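Local coordinates for protein DNA polymerase (Pyrobaculum calidifontis, PDB 5MDN) that probably catalyses template-directed DNA synthesis, adding deoxyribonucleotides to a growing DNA strand with release of diphosphate, as a family B polymerase, at residues 212-216 with 247-253. Sequence-based numbering, arbitrary orientation.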
loop_
_atom_site.group_PDB
_atom_site.type_symbol
_atom_site.label_atom_id
_atom_site.label_comp_id
_atom_site.label_asym_id
_atom_site.label_seq_id
_atom_site.Cartn_x
_atom_site.Cartn_y
_atom_site.Cartn_z
ATOM N N ILE A 212 5.304 -28.704 -3.130
ATOM C CA ILE A 212 6.131 -27.890 -2.241
ATOM C C ILE A 212 7.605 -28.182 -2.482
ATOM O O ILE A 212 8.441 -27.270 -2.498
ATOM C CB ILE A 212 5.737 -28.121 -0.769
ATOM C CG1 ILE A 212 4.310 -27.633 -0.512
ATOM C CG2 ILE A 212 6.709 -27.409 0.167
ATOM C CD1 ILE A 212 3.812 -27.914 0.893
ATOM N N ARG A 213 7.946 -29.457 -2.677
ATOM C CA ARG A 213 9.311 -29.815 -3.042
ATOM C C ARG A 213 9.710 -29.174 -4.366
ATOM O O ARG A 213 10.831 -28.672 -4.512
ATOM C CB ARG A 213 9.443 -31.334 -3.123
ATOM C CG ARG A 213 10.869 -31.830 -3.240
ATOM C CD ARG A 213 11.645 -31.531 -1.966
ATOM N NE ARG A 213 12.580 -30.423 -2.119
ATOM C CZ ARG A 213 12.994 -29.657 -1.115
ATOM N NH1 ARG A 213 12.556 -29.880 0.116
ATOM N NH2 ARG A 213 13.850 -28.671 -1.341
ATOM N N GLY A 214 8.801 -29.184 -5.345
ATOM C CA GLY A 214 9.108 -28.590 -6.637
ATOM C C GLY A 214 9.266 -27.082 -6.574
ATOM O O GLY A 214 10.140 -26.513 -7.235
ATOM N N PHE A 215 8.413 -26.412 -5.795
ATOM C CA PHE A 215 8.534 -24.966 -5.627
ATOM C C PHE A 215 9.874 -24.597 -4.999
ATOM O O PHE A 215 10.584 -23.715 -5.495
ATOM C CB PHE A 215 7.376 -24.435 -4.783
ATOM C CG PHE A 215 7.420 -22.950 -4.555
ATOM C CD1 PHE A 215 7.600 -22.076 -5.616
ATOM C CD2 PHE A 215 7.271 -22.428 -3.281
ATOM C CE1 PHE A 215 7.638 -20.708 -5.406
ATOM C CE2 PHE A 215 7.308 -21.062 -3.066
ATOM C CZ PHE A 215 7.491 -20.201 -4.129
ATOM N N VAL A 216 10.228 -25.258 -3.893
ATOM C CA VAL A 216 11.476 -24.948 -3.197
ATOM C C VAL A 216 12.672 -25.190 -4.112
ATOM O O VAL A 216 13.590 -24.366 -4.194
ATOM C CB VAL A 216 11.582 -25.765 -1.896
ATOM C CG1 VAL A 216 12.941 -25.562 -1.258
ATOM C CG2 VAL A 216 10.478 -25.368 -0.931
ATOM N N LEU A 247 3.248 -31.135 6.558
ATOM C CA LEU A 247 3.768 -32.209 5.720
ATOM C C LEU A 247 5.205 -32.585 6.049
ATOM O O LEU A 247 5.692 -33.602 5.544
ATOM C CB LEU A 247 3.672 -31.824 4.240
ATOM C CG LEU A 247 2.295 -31.406 3.719
ATOM C CD1 LEU A 247 2.314 -31.324 2.203
ATOM C CD2 LEU A 247 1.214 -32.369 4.195
ATOM N N GLY A 248 5.890 -31.806 6.881
ATOM C CA GLY A 248 7.268 -32.094 7.228
ATOM C C GLY A 248 8.245 -31.982 6.080
ATOM O O GLY A 248 9.261 -32.685 6.067
ATOM N N VAL A 249 7.970 -31.114 5.116
ATOM C CA VAL A 249 8.925 -30.739 4.080
ATOM C C VAL A 249 9.292 -29.272 4.295
ATOM O O VAL A 249 8.401 -28.411 4.303
ATOM C CB VAL A 249 8.371 -30.989 2.665
ATOM C CG1 VAL A 249 7.000 -30.350 2.474
ATOM C CG2 VAL A 249 9.357 -30.486 1.614
ATOM N N PRO A 250 10.565 -28.945 4.508
ATOM C CA PRO A 250 10.913 -27.570 4.887
ATOM C C PRO A 250 10.808 -26.610 3.711
ATOM O O PRO A 250 11.131 -26.951 2.570
ATOM C CB PRO A 250 12.358 -27.696 5.381
ATOM C CG PRO A 250 12.902 -28.867 4.634
ATOM C CD PRO A 250 11.748 -29.825 4.459
ATOM N N LEU A 251 10.345 -25.397 4.005
ATOM C CA LEU A 251 10.120 -24.372 2.985
ATOM C C LEU A 251 11.341 -23.455 2.884
ATOM O O LEU A 251 11.278 -22.248 3.111
ATOM C CB LEU A 251 8.854 -23.582 3.305
ATOM C CG LEU A 251 8.275 -22.635 2.251
ATOM C CD1 LEU A 251 8.041 -23.355 0.929
ATOM C CD2 LEU A 251 6.990 -21.995 2.754
ATOM N N ARG A 252 12.475 -24.064 2.542
ATOM C CA ARG A 252 13.771 -23.383 2.555
ATOM C C ARG A 252 13.969 -22.688 1.214
ATOM O O ARG A 252 14.524 -23.256 0.275
ATOM C CB ARG A 252 14.894 -24.371 2.838
ATOM C CG ARG A 252 14.808 -25.044 4.193
ATOM C CD ARG A 252 15.969 -26.004 4.378
ATOM N NE ARG A 252 16.012 -27.009 3.318
ATOM C CZ ARG A 252 16.879 -26.991 2.310
ATOM N NH1 ARG A 252 17.780 -26.021 2.228
ATOM N NH2 ARG A 252 16.848 -27.941 1.385
ATOM N N VAL A 253 13.516 -21.439 1.124
ATOM C CA VAL A 253 13.560 -20.700 -0.131
ATOM C C VAL A 253 14.536 -19.525 -0.117
ATOM O O VAL A 253 14.903 -19.043 -1.199
ATOM C CB VAL A 253 12.155 -20.215 -0.545
ATOM C CG1 VAL A 253 11.255 -21.401 -0.852
ATOM C CG2 VAL A 253 11.552 -19.344 0.541
#
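In the exonuclease domain, which belongs to the RNase H-like clan, helix 232-247 ends in a Schellman motif, and the irregular loop that follows, extended at Val-249 and Pro-250, runs across one side of helix 209-222. Gly-248 suits the turn because its positive phi is readily adopted without a side chain. From there the contact is mainly apolar. Ile-212, directed at the loop, spans its start: Ile-212 CD1 lies 3.9 Å from Leu-247 CD1, and Ile-212 CG2 3.7 Å from Val-249 CG1. One turn on, Val-216 is short and beta-branched, so the chain can come close: Val-216 CG1 lies 3.2 Å from Arg-252 O, a tight van der Waals approach, while Val-216 CG2 packs 3.7 Å from Leu-251 CD1 and 4.0 Å from Val-253 CG1. Leu-251 and Arg-252 are centres of successive inverse gamma turns, which kink the loop here. The longer Leu-251 side chain reaches inward, and Leu-251 CD1 lies 4.4 Å from Phe-215 CD2, at the ring edge. Towards solvent, the aliphatic part of Arg-213 lets its guanidinium extend over the loop, with Arg-213 NH1 3.6 Å from Val-249 CG2. Arg-213 NH2 lies 4.1 Å from Arg-252 NH2; Lys-220 adds a third positive charge, partly balanced by the Arg-213 NE salt bridge to Asp-217. The Phe-215 side chain is about 8 Å from that of Asp-236, which binds Mg(2+) in a structure of this protein. Leu-251 also packs on Leu-240 and Ala-244 of helix 232-247, filling space between the two helices, while Phe-215 meets Phe-168 of strand 165-172 and Leu-189 and Val-191 of strand 186-193.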